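Local coordinates for protein uncharacterized N-acetyltransferase D2E76_00625 (PDB 6YCA) that probably transfers an acetyl group from acetyl coenzyme A to an amine, as a GCN5-related N-acetyltransferase of the Eis type unable to modify aminoglycosides, at residues 319-332 against 396-408. Sequence-based numbering, arbitrary orientation.
Sequences LAARTYTDGAPVVI and IRAADALFSTGTQ. With SO4 (sulfate ion), chain J; SO4 (sulfate ion), chain B.
The carbonyls of A401, L402 and F403, at the C-terminal end of helix 395-403, are all met by donors from 322-325, a worked example of how a loop can satisfy the last turn of a helix. The setting is the sterol carrier protein-like domain, where the chain runs from helix 315-321 to strand 330-335, and residues 330-332 cross helix residues 396-403 nearly at right angles. T325 uses two donors: its backbone N lies in the carbonyl plane of L402 O, on a lone pair, whereas OG1 reaches A401 O at 2.6 Å from above that carbonyl's plane. With chi1 at 63°, OG1 sits between the backbone N and carbonyl carbon, facing the helix.

Next to these bonds the edge of Y324 meets the face of F403. The two side chains run side by side and point the same way, their ring planes 69° apart; CE1 of Y324 stands over the centre of the F403 ring, 3.7 Å from F403 CZ. The tyrosine hydroxyl is tied to L319 O at 2.6 Å, which limits the movement of the ring's far end. I332 comes from the opposite direction, and CD1 meets F403 CZ at 3.8 Å. W379 gives F403 a second edge-to-face partner. L402 divides its two methyls between strand and loop: CD1 packs on V330 CG2, and CD2 lies against G327 CA.

R322 crosses F403 about perpendicularly. Its NE and NH2 both grip T323 O side-on, holding the guanidinium in place, while NH2 also donates to F403 O at 3.0 Å, from above the carbonyl plane.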
loop_
_atom_site.group_PDB
_atom_site.type_symbol
_atom_site.label_atom_id
_atom_site.label_comp_id
_atom_site.label_asym_id
_atom_site.label_seq_id
_atom_site.Cartn_x
_atom_site.Cartn_y
_atom_site.Cartn_z
ATOM N N LEU A 319 0.848 -41.147 -27.313
ATOM C CA LEU A 319 -0.231 -40.854 -28.250
ATOM C C LEU A 319 -1.243 -41.987 -28.317
ATOM O O LEU A 319 -2.423 -41.750 -28.594
ATOM C CB LEU A 319 0.348 -40.582 -29.637
ATOM C CG LEU A 319 1.215 -39.332 -29.750
ATOM C CD1 LEU A 319 1.875 -39.266 -31.119
ATOM C CD2 LEU A 319 0.381 -38.092 -29.478
ATOM N N ALA A 320 -0.804 -43.220 -28.074
ATOM C CA ALA A 320 -1.717 -44.350 -28.140
ATOM C C ALA A 320 -2.535 -44.498 -26.867
ATOM O O ALA A 320 -3.640 -45.049 -26.908
ATOM C CB ALA A 320 -0.941 -45.636 -28.419
ATOM N N ALA A 321 -2.028 -44.000 -25.738
ATOM C CA ALA A 321 -2.715 -44.178 -24.466
ATOM C C ALA A 321 -3.901 -43.245 -24.285
ATOM O O ALA A 321 -4.769 -43.532 -23.455
ATOM C CB ALA A 321 -1.739 -43.987 -23.306
ATOM N N ARG A 322 -3.950 -42.137 -25.020
ATOM C CA ARG A 322 -5.056 -41.194 -24.942
ATOM C C ARG A 322 -6.084 -41.488 -26.028
ATOM O O ARG A 322 -5.823 -42.216 -26.988
ATOM C CB ARG A 322 -4.585 -39.740 -25.036
ATOM C CG ARG A 322 -4.114 -39.292 -26.407
ATOM C CD ARG A 322 -4.204 -37.773 -26.528
ATOM N NE ARG A 322 -5.582 -37.311 -26.677
ATOM C CZ ARG A 322 -5.952 -36.031 -26.698
ATOM N NH1 ARG A 322 -5.045 -35.069 -26.578
ATOM N NH2 ARG A 322 -7.233 -35.712 -26.842
ATOM N N THR A 323 -7.274 -40.941 -25.836
ATOM C CA THR A 323 -8.383 -41.078 -26.765
ATOM C C THR A 323 -8.546 -39.843 -27.646
ATOM O O THR A 323 -8.062 -38.753 -27.332
ATOM C CB THR A 323 -9.673 -41.367 -25.999
ATOM O OG1 THR A 323 -10.414 -40.151 -25.834
ATOM C CG2 THR A 323 -9.367 -41.998 -24.665
ATOM N N TYR A 324 -9.227 -40.043 -28.774
ATOM C CA TYR A 324 -9.471 -38.997 -29.756
ATOM C C TYR A 324 -10.915 -39.088 -30.227
ATOM O O TYR A 324 -11.641 -40.026 -29.891
ATOM C CB TYR A 324 -8.532 -39.140 -30.959
ATOM C CG TYR A 324 -7.068 -39.217 -30.595
ATOM C CD1 TYR A 324 -6.310 -38.064 -30.442
ATOM C CD2 TYR A 324 -6.444 -40.443 -30.403
ATOM C CE1 TYR A 324 -4.973 -38.129 -30.107
ATOM C CE2 TYR A 324 -5.106 -40.519 -30.072
ATOM C CZ TYR A 324 -4.376 -39.359 -29.924
ATOM O OH TYR A 324 -3.042 -39.426 -29.589
ATOM N N THR A 325 -11.329 -38.105 -31.025
ATOM C CA THR A 325 -12.671 -38.108 -31.586
ATOM C C THR A 325 -12.694 -38.888 -32.898
ATOM O O THR A 325 -11.661 -39.163 -33.510
ATOM C CB THR A 325 -13.167 -36.678 -31.809
ATOM O OG1 THR A 325 -12.324 -36.024 -32.762
ATOM C CG2 THR A 325 -13.150 -35.893 -30.510
ATOM N N ASP A 326 -13.903 -39.218 -33.350
ATOM C CA ASP A 326 -14.077 -40.029 -34.556
ATOM C C ASP A 326 -13.823 -39.173 -35.796
ATOM O O ASP A 326 -14.720 -38.854 -36.581
ATOM C CB ASP A 326 -15.452 -40.679 -34.573
ATOM C CG ASP A 326 -15.570 -41.808 -33.573
ATOM O OD1 ASP A 326 -14.543 -42.463 -33.298
ATOM O OD2 ASP A 326 -16.684 -42.040 -33.061
ATOM N N GLY A 327 -12.554 -38.802 -35.966
ATOM C CA GLY A 327 -12.109 -38.033 -37.103
ATOM C C GLY A 327 -11.180 -38.831 -38.004
ATOM O O GLY A 327 -10.825 -39.975 -37.736
ATOM N N ALA A 328 -10.786 -38.185 -39.091
ATOM C CA ALA A 328 -9.842 -38.800 -40.005
ATOM C C ALA A 328 -8.422 -38.681 -39.449
ATOM O O ALA A 328 -8.100 -37.719 -38.745
ATOM C CB ALA A 328 -9.915 -38.124 -41.371
ATOM N N PRO A 329 -7.564 -39.657 -39.735
ATOM C CA PRO A 329 -6.208 -39.636 -39.177
ATOM C C PRO A 329 -5.407 -38.430 -39.647
ATOM O O PRO A 329 -5.583 -37.923 -40.757
ATOM C CB PRO A 329 -5.590 -40.942 -39.691
ATOM C CG PRO A 329 -6.751 -41.811 -40.028
ATOM C CD PRO A 329 -7.826 -40.886 -40.502
ATOM N N VAL A 330 -4.523 -37.967 -38.770
ATOM C CA VAL A 330 -3.582 -36.897 -39.062
ATOM C C VAL A 330 -2.178 -37.425 -38.800
ATOM O O VAL A 330 -1.952 -38.150 -37.824
ATOM C CB VAL A 330 -3.875 -35.670 -38.174
ATOM C CG1 VAL A 330 -2.801 -34.612 -38.341
ATOM C CG2 VAL A 330 -5.245 -35.104 -38.498
ATOM N N VAL A 331 -1.236 -37.073 -39.671
ATOM C CA VAL A 331 0.152 -37.503 -39.541
ATOM C C VAL A 331 0.958 -36.354 -38.953
ATOM O O VAL A 331 1.000 -35.257 -39.523
ATOM C CB VAL A 331 0.733 -37.962 -40.885
ATOM C CG1 VAL A 331 2.179 -38.404 -40.700
ATOM C CG2 VAL A 331 -0.110 -39.087 -41.465
ATOM N N ILE A 332 1.586 -36.602 -37.806
ATOM C CA ILE A 332 2.361 -35.598 -37.083
ATOM C C ILE A 332 3.831 -35.986 -37.139
ATOM O O ILE A 332 4.206 -37.084 -36.711
ATOM C CB ILE A 332 1.887 -35.466 -35.628
ATOM C CG1 ILE A 332 0.391 -35.161 -35.582
ATOM C CG2 ILE A 332 2.679 -34.397 -34.912
ATOM C CD1 ILE A 332 -0.174 -35.093 -34.182
ATOM N N ILE A 396 -4.569 -28.040 -39.415
ATOM C CA ILE A 396 -4.634 -27.546 -38.042
ATOM C C ILE A 396 -6.011 -27.795 -37.439
ATOM O O ILE A 396 -6.128 -28.255 -36.297
ATOM C CB ILE A 396 -4.238 -26.061 -37.974
ATOM C CG1 ILE A 396 -2.759 -25.874 -38.329
ATOM C CG2 ILE A 396 -4.558 -25.503 -36.589
ATOM C CD1 ILE A 396 -1.791 -26.500 -37.348
ATOM N N ARG A 397 -7.077 -27.484 -38.184
ATOM C CA ARG A 397 -8.413 -27.728 -37.636
ATOM C C ARG A 397 -8.708 -29.213 -37.474
ATOM O O ARG A 397 -9.335 -29.619 -36.486
ATOM C CB ARG A 397 -9.543 -26.987 -38.365
ATOM C CG ARG A 397 -9.557 -25.474 -38.170
ATOM C CD ARG A 397 -10.824 -24.858 -38.759
ATOM N NE ARG A 397 -10.945 -23.429 -38.461
ATOM C CZ ARG A 397 -10.446 -22.466 -39.229
ATOM N NH1 ARG A 397 -9.792 -22.795 -40.336
ATOM N NH2 ARG A 397 -10.593 -21.187 -38.898
ATOM N N ALA A 398 -8.263 -30.037 -38.425
ATOM C CA ALA A 398 -8.467 -31.482 -38.320
ATOM C C ALA A 398 -7.749 -32.059 -37.106
ATOM O O ALA A 398 -8.266 -32.965 -36.439
ATOM C CB ALA A 398 -8.002 -32.179 -39.601
ATOM N N ALA A 399 -6.540 -31.575 -36.827
ATOM C CA ALA A 399 -5.831 -32.034 -35.641
ATOM C C ALA A 399 -6.548 -31.587 -34.378
ATOM O O ALA A 399 -6.674 -32.360 -33.420
ATOM C CB ALA A 399 -4.401 -31.508 -35.644
ATOM N N ASP A 400 -7.023 -30.337 -34.361
ATOM C CA ASP A 400 -7.768 -29.842 -33.207
ATOM C C ASP A 400 -9.080 -30.595 -33.011
ATOM O O ASP A 400 -9.521 -30.782 -31.869
ATOM C CB ASP A 400 -8.016 -28.335 -33.321
ATOM C CG ASP A 400 -6.831 -27.508 -32.849
ATOM O OD1 ASP A 400 -6.135 -27.946 -31.909
ATOM O OD2 ASP A 400 -6.617 -26.404 -33.396
ATOM N N ALA A 401 -9.713 -31.034 -34.104
ATOM C CA ALA A 401 -10.929 -31.829 -33.977
ATOM C C ALA A 401 -10.646 -33.154 -33.278
ATOM O O ALA A 401 -11.460 -33.631 -32.477
ATOM C CB ALA A 401 -11.557 -32.057 -35.351
ATOM N N LEU A 402 -9.485 -33.752 -33.560
ATOM C CA LEU A 402 -9.121 -35.025 -32.946
ATOM C C LEU A 402 -8.756 -34.847 -31.478
ATOM O O LEU A 402 -9.209 -35.612 -30.619
ATOM C CB LEU A 402 -7.947 -35.645 -33.701
ATOM C CG LEU A 402 -8.253 -36.337 -35.029
ATOM C CD1 LEU A 402 -6.969 -36.783 -35.712
ATOM C CD2 LEU A 402 -9.196 -37.513 -34.820
ATOM N N PHE A 403 -7.930 -33.843 -31.174
ATOM C CA PHE A 403 -7.336 -33.678 -29.852
ATOM C C PHE A 403 -8.223 -32.939 -28.855
ATOM O O PHE A 403 -7.862 -32.875 -27.675
ATOM C CB PHE A 403 -5.990 -32.955 -29.965
ATOM C CG PHE A 403 -4.870 -33.823 -30.460
ATOM C CD1 PHE A 403 -4.835 -34.254 -31.775
ATOM C CD2 PHE A 403 -3.840 -34.197 -29.609
ATOM C CE1 PHE A 403 -3.803 -35.050 -32.230
ATOM C CE2 PHE A 403 -2.800 -34.992 -30.059
ATOM C CZ PHE A 403 -2.780 -35.417 -31.372
ATOM N N SER A 404 -9.355 -32.386 -29.289
ATOM C CA SER A 404 -10.169 -31.544 -28.419
ATOM C C SER A 404 -10.633 -32.308 -27.184
ATOM O O SER A 404 -10.896 -33.515 -27.241
ATOM C CB SER A 404 -11.395 -31.046 -29.187
ATOM O OG SER A 404 -12.251 -32.123 -29.554
ATOM N N THR A 405 -10.693 -31.599 -26.053
ATOM C CA THR A 405 -11.201 -32.131 -24.795
ATOM C C THR A 405 -12.170 -31.131 -24.173
ATOM O O THR A 405 -12.128 -29.933 -24.461
ATOM C CB THR A 405 -10.072 -32.426 -23.795
ATOM O OG1 THR A 405 -9.386 -31.211 -23.473
ATOM C CG2 THR A 405 -9.087 -33.424 -24.373
ATOM N N GLY A 406 -13.031 -31.632 -23.291
ATOM C CA GLY A 406 -14.045 -30.796 -22.677
ATOM C C GLY A 406 -13.584 -30.043 -21.445
ATOM O O GLY A 406 -14.153 -29.004 -21.096
ATOM N N THR A 407 -12.553 -30.550 -20.776
ATOM C CA THR A 407 -12.047 -29.949 -19.551
ATOM C C THR A 407 -10.574 -29.614 -19.709
ATOM O O THR A 407 -9.823 -30.354 -20.355
ATOM C CB THR A 407 -12.225 -30.892 -18.352
ATOM O OG1 THR A 407 -11.482 -32.099 -18.572
ATOM C CG2 THR A 407 -13.698 -31.230 -18.146
ATOM N N GLN A 408 -10.167 -28.500 -19.118
ATOM C CA GLN A 408 -8.756 -28.173 -19.075
ATOM C C GLN A 408 -8.050 -29.111 -18.098
ATOM O O GLN A 408 -8.558 -29.361 -16.998
ATOM C CB GLN A 408 -8.565 -26.727 -18.629
ATOM C CG GLN A 408 -8.866 -25.715 -19.716
ATOM C CD GLN A 408 -7.798 -25.688 -20.786
ATOM O OE1 GLN A 408 -6.611 -25.532 -20.492
ATOM N NE2 GLN A 408 -8.210 -25.852 -22.038
HETATM S S SO4 J . -13.135 -34.519 -21.157
HETATM O O1 SO4 J . -12.915 -35.085 -19.829
HETATM O O2 SO4 J . -14.349 -33.707 -21.141
HETATM O O3 SO4 J . -13.283 -35.595 -22.134
HETATM O O4 SO4 J . -11.994 -33.687 -21.520
HETATM S S SO4 B . -11.634 -22.416 -34.550
HETATM O O1 SO4 B . -12.904 -23.144 -34.491
HETATM O O2 SO4 B . -11.383 -21.757 -33.271
HETATM O O3 SO4 B . -10.536 -23.330 -34.852
HETATM O O4 SO4 B . -11.689 -21.406 -35.604
#